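Putative drug/sodium antiporter (PDB 4Z3N) is a MATE-family membrane transporter linked to movement of the genotoxin colibactin across the membrane, probably by antiport. Local coordinates at residues Ile84-Gly87 / Ile88-Gly91; Met92-Leu95 / Leu96-Ile100. All coordinates share one frame; numbering follows the deposited sequence.

Overall arrangement
Contact 1 and contact 2 are successive portions of helix 75-101, with centres about 13 Å apart, and the second segment of contact 1 runs directly into the first of contact 2. The centre of contact 1 lies about 10 Å from the centre of the chain and that of contact 2 about 19 Å, so the helix is followed outward from the interior of the transporter. Helices 107-132 and 250-284 flank both portions. Near the inner one, the side chain of I84 is about 4 Å from a bound monoolein lipid. The polar side chains change along the way, from the amides of N86 and Q89 in contact 1 to S94, S97 and R98 in contact 2.

Contact 1. Residues Ile84-Gly87 / Ile88-Gly91; sequences IANG and IQIG
I88 hands its amide hydrogen back to I84 along the helix, N to O being 3.1 Å. Its CG1 stands beside the backbone N, opposite the carbonyl carbon (chi1 -70°), which brings that branch to 3.5 Å from I84 O. The I88 side chain also touches M166 and V170 of helix 162-177 and A119 of helix 107-132. Q89 follows with a bond from its N to A85 O. With CG on the far side from the backbone N (chi1 -178°) and the chain extended beyond it, its side chain sets OE1 3.2 Å from ND2 of N86. The two amide planes stand nearly perpendicular, 84° apart. Each amide has a hydrogen-bond partner on another helix: Q89 NE2 donates to Q176 OE1, and Q263 NE2 donates to N86 OD1. The backbone bonds are the successive i to i+4 bonds of an alpha-helix, here a predicted membrane-spanning one of the MATE fold, whose side-chain amides link it to neighbouring helices. At I90 the backbone N reaches N86 O at 3.2 Å, and CG1 rests 3.5 Å from that same oxygen. Its side chain touches V259 and Q263 on helix 250-284 and E394 and Q397 on helix 382-399. G91, lacking a side chain as G87 does, sends its N to G87 O at 3.1 Å.

Contact 2. Residues Met92-Leu95 / Leu96-Ile100; sequences MGSL and LSRAI
The amide of L96 donates to the carbonyl of M92, N to O 3.0 Å, and the donor lies nearly on the line of the C=O bond. One residue on, S97 N bonds to G93 O at 3.3 Å, this time from above the carbonyl plane. S97 OG is turned in over the backbone, between N and the carbonyl carbon (chi1 83°), and sits 3.1 Å from G93 O. R98 bends at chi2 and chi3, folding its guanidinium back along the helix. S94 OG meets that group at its edge, near its plane, while L95 CD1 approaches obliquely to within 3.7 Å of NH2. NH2 also forms a salt bridge with E255 of helix 250-284, which would probably offset the charge of this buried arginine. S94 OG, anti to its own backbone N, bonds to the carbonyl of Q397, and L95 packs against F256 and I111. A99 N completes the next turn with L95 O at 3.1 Å. The whole is an i to i+4 ladder of helix 75-101 with R98 folded back over the S94 turn, its salt bridge to E255 making an inter-helix ion pair in the helical bundle of this MATE protein.

Contact 1. Residues Ile84-Gly87 / Ile88-Gly91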
ATOM      1  N   ILE A  84       4.085   6.689   4.491  1.00 29.74           N
ATOM      2  CA  ILE A  84       4.919   6.693   5.666  1.00 30.44           C
ATOM      3  C   ILE A  84       4.172   6.030   6.815  1.00 33.61           C
ATOM      4  O   ILE A  84       4.764   5.305   7.607  1.00 32.15           O
ATOM      5  CB  ILE A  84       5.342   8.130   6.042  1.00 37.32           C
ATOM      6  CG1 ILE A  84       6.238   8.721   4.937  1.00 34.72           C
ATOM      7  CG2 ILE A  84       6.038   8.158   7.414  1.00 34.39           C
ATOM      8  CD1 ILE A  84       6.488  10.214   5.047  1.00 28.15           C
ATOM      9  N   ALA A  85       2.865   6.267   6.894  1.00 32.11           N
ATOM     10  CA  ALA A  85       2.051   5.631   7.918  1.00 27.64           C
ATOM     11  C   ALA A  85       2.103   4.113   7.746  1.00 32.76           C
ATOM     12  O   ALA A  85       2.078   3.340   8.716  1.00 30.21           O
ATOM     13  CB  ALA A  85       0.640   6.125   7.842  1.00 27.21           C
ATOM     14  N   ASN A  86       2.193   3.699   6.489  1.00 32.48           N
ATOM     15  CA  ASN A  86       2.196   2.293   6.145  1.00 32.62           C
ATOM     16  C   ASN A  86       3.484   1.612   6.595  1.00 35.22           C
ATOM     17  O   ASN A  86       3.476   0.446   7.001  1.00 33.65           O
ATOM     18  CB  ASN A  86       2.003   2.114   4.637  1.00 31.43           C
ATOM     19  CG  ASN A  86       1.638   0.696   4.272  1.00 38.32           C
ATOM     20  OD1 ASN A  86       2.383  -0.001   3.571  1.00 38.89           O
ATOM     21  ND2 ASN A  86       0.496   0.244   4.776  1.00 38.62           N
ATOM     22  N   GLY A  87       4.583   2.354   6.495  1.00 31.44           N
ATOM     23  CA  GLY A  87       5.885   1.883   6.902  1.00 28.59           C
ATOM     24  C   GLY A  87       5.911   1.718   8.402  1.00 30.72           C
ATOM     25  O   GLY A  87       6.502   0.763   8.924  1.00 30.94           O
ATOM     26  N   ILE A  88       5.264   2.649   9.098  1.00 30.74           N
ATOM     27  CA  ILE A  88       5.127   2.564  10.556  1.00 32.39           C
ATOM     28  C   ILE A  88       4.303   1.347  10.930  1.00 32.62           C
ATOM     29  O   ILE A  88       4.584   0.669  11.905  1.00 33.21           O
ATOM     30  CB  ILE A  88       4.485   3.829  11.148  1.00 30.09           C
ATOM     31  CG1 ILE A  88       5.469   5.004  11.029  1.00 28.82           C
ATOM     32  CG2 ILE A  88       4.056   3.596  12.597  1.00 25.35           C
ATOM     33  CD1 ILE A  88       4.984   6.297  11.615  1.00 33.85           C
ATOM     34  N   GLN A  89       3.288   1.061  10.127  1.00 33.61           N
ATOM     35  CA  GLN A  89       2.418  -0.061  10.414  1.00 30.29           C
ATOM     36  C   GLN A  89       3.165  -1.401  10.380  1.00 31.36           C
ATOM     37  O   GLN A  89       2.982  -2.221  11.273  1.00 30.72           O
ATOM     38  CB  GLN A  89       1.242  -0.076   9.439  1.00 27.32           C
ATOM     39  CG  GLN A  89       0.280  -1.185   9.704  1.00 31.02           C
ATOM     40  CD  GLN A  89      -0.641  -1.456   8.543  1.00 34.55           C
ATOM     41  OE1 GLN A  89      -0.760  -0.650   7.623  1.00 44.97           O
ATOM     42  NE2 GLN A  89      -1.303  -2.604   8.576  1.00 37.32           N
ATOM     43  N   ILE A  90       4.003  -1.602   9.363  1.00 28.23           N
ATOM     44  CA  ILE A  90       4.655  -2.885   9.113  1.00 28.40           C
ATOM     45  C   ILE A  90       5.789  -3.061  10.134  1.00 30.64           C
ATOM     46  O   ILE A  90       5.997  -4.145  10.671  1.00 31.05           O
ATOM     47  CB  ILE A  90       5.192  -2.986   7.633  1.00 34.44           C
ATOM     48  CG1 ILE A  90       4.038  -3.028   6.632  1.00 35.39           C
ATOM     49  CG2 ILE A  90       6.021  -4.249   7.403  1.00 34.08           C
ATOM     50  CD1 ILE A  90       3.145  -4.270   6.763  1.00 36.80           C
ATOM     51  N   GLY A  91       6.500  -1.982  10.427  1.00 28.18           N
ATOM     52  CA  GLY A  91       7.469  -1.999  11.497  1.00 28.70           C
ATOM     53  C   GLY A  91       6.795  -2.446  12.785  1.00 31.64           C
ATOM     54  O   GLY A  91       7.296  -3.309  13.522  1.00 33.36           O
TER

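Contact 2. Residues Met92-Leu95 / Leu96-Ile100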
ATOM      1  N   MET A  92       5.644  -1.857  13.069  1.00 30.20           N
ATOM      2  CA  MET A  92       4.881  -2.273  14.226  1.00 32.92           C
ATOM      3  C   MET A  92       4.447  -3.742  14.083  1.00 35.21           C
ATOM      4  O   MET A  92       4.760  -4.565  14.940  1.00 37.29           O
ATOM      5  CB  MET A  92       3.672  -1.362  14.422  1.00 32.04           C
ATOM      6  CG  MET A  92       2.996  -1.496  15.795  1.00 41.62           C
ATOM      7  SD  MET A  92       3.992  -0.961  17.210  1.00 43.69           S
ATOM      8  CE  MET A  92       2.784  -1.038  18.518  1.00 48.90           C
ATOM      9  N   GLY A  93       3.744  -4.062  12.997  1.00 31.63           N
ATOM     10  CA  GLY A  93       3.274  -5.409  12.751  1.00 27.72           C
ATOM     11  C   GLY A  93       4.392  -6.445  12.775  1.00 32.75           C
ATOM     12  O   GLY A  93       4.234  -7.560  13.266  1.00 30.44           O
ATOM     13  N   SER A  94       5.547  -6.076  12.248  1.00 31.46           N
ATOM     14  CA  SER A  94       6.622  -7.039  12.097  1.00 29.12           C
ATOM     15  C   SER A  94       7.206  -7.376  13.478  1.00 32.15           C
ATOM     16  O   SER A  94       7.414  -8.537  13.829  1.00 29.38           O
ATOM     17  CB  SER A  94       7.683  -6.478  11.148  1.00 24.16           C
ATOM     18  OG  SER A  94       8.764  -7.371  10.989  1.00 27.84           O
ATOM     19  N   LEU A  95       7.426  -6.334  14.266  1.00 32.33           N
ATOM     20  CA  LEU A  95       8.114  -6.442  15.536  1.00 32.85           C
ATOM     21  C   LEU A  95       7.231  -7.053  16.639  1.00 35.20           C
ATOM     22  O   LEU A  95       7.690  -7.852  17.452  1.00 30.42           O
ATOM     23  CB  LEU A  95       8.588  -5.058  15.943  1.00 34.50           C
ATOM     24  CG  LEU A  95      10.017  -4.959  16.421  1.00 36.57           C
ATOM     25  CD1 LEU A  95      10.812  -5.954  15.645  1.00 39.43           C
ATOM     26  CD2 LEU A  95      10.546  -3.558  16.195  1.00 36.25           C
ATOM     27  N   LEU A  96       5.962  -6.660  16.650  1.00 33.28           N
ATOM     28  CA  LEU A  96       5.016  -7.122  17.644  1.00 34.88           C
ATOM     29  C   LEU A  96       4.712  -8.606  17.452  1.00 35.81           C
ATOM     30  O   LEU A  96       4.718  -9.394  18.410  1.00 34.46           O
ATOM     31  CB  LEU A  96       3.730  -6.282  17.573  1.00 33.48           C
ATOM     32  CG  LEU A  96       2.568  -6.740  18.465  1.00 36.82           C
ATOM     33  CD1 LEU A  96       2.942  -6.640  19.934  1.00 40.99           C
ATOM     34  CD2 LEU A  96       1.288  -5.974  18.177  1.00 34.57           C
ATOM     35  N   SER A  97       4.464  -8.981  16.204  1.00 34.50           N
ATOM     36  CA  SER A  97       4.136 -10.358  15.867  1.00 34.52           C
ATOM     37  C   SER A  97       5.285 -11.344  16.183  1.00 33.41           C
ATOM     38  O   SER A  97       5.014 -12.494  16.537  1.00 30.84           O
ATOM     39  CB  SER A  97       3.742 -10.461  14.385  1.00 29.60           C
ATOM     40  OG  SER A  97       4.905 -10.552  13.588  1.00 27.61           O
ATOM     41  N   ARG A  98       6.542 -10.908  16.044  1.00 30.86           N
ATOM     42  CA  ARG A  98       7.683 -11.756  16.441  1.00 35.42           C
ATOM     43  C   ARG A  98       7.805 -11.837  17.970  1.00 33.47           C
ATOM     44  O   ARG A  98       8.075 -12.909  18.514  1.00 34.15           O
ATOM     45  CB  ARG A  98       9.021 -11.275  15.839  1.00 29.92           C
ATOM     46  CG  ARG A  98       8.934 -10.920  14.375  1.00 34.82           C
ATOM     47  CD  ARG A  98      10.161 -11.279  13.558  1.00 34.54           C
ATOM     48  NE  ARG A  98      11.271 -10.318  13.573  1.00 30.66           N
ATOM     49  CZ  ARG A  98      11.203  -9.040  13.236  1.00 27.69           C
ATOM     50  NH1 ARG A  98      10.063  -8.487  12.887  1.00 35.35           N
ATOM     51  NH2 ARG A  98      12.294  -8.308  13.263  1.00 32.85           N
ATOM     52  N   ALA A  99       7.595 -10.713  18.651  1.00 35.11           N
ATOM     53  CA  ALA A  99       7.548 -10.698  20.118  1.00 37.29           C
ATOM     54  C   ALA A  99       6.462 -11.629  20.667  1.00 36.66           C
ATOM     55  O   ALA A  99       6.696 -12.376  21.608  1.00 33.93           O
ATOM     56  CB  ALA A  99       7.321  -9.287  20.633  1.00 36.77           C
ATOM     57  N   ILE A 100       5.268 -11.569  20.090  1.00 36.59           N
ATOM     58  CA  ILE A 100       4.194 -12.434  20.554  1.00 37.87           C
ATOM     59  C   ILE A 100       4.542 -13.902  20.324  1.00 39.74           C
ATOM     60  O   ILE A 100       4.373 -14.718  21.212  1.00 40.97           O
ATOM     61  CB  ILE A 100       2.857 -12.120  19.862  1.00 37.41           C
ATOM     62  CG1 ILE A 100       2.394 -10.700  20.209  1.00 36.86           C
ATOM     63  CG2 ILE A 100       1.821 -13.176  20.234  1.00 34.34           C
ATOM     64  CD1 ILE A 100       1.110 -10.280  19.505  1.00 32.34           C
TER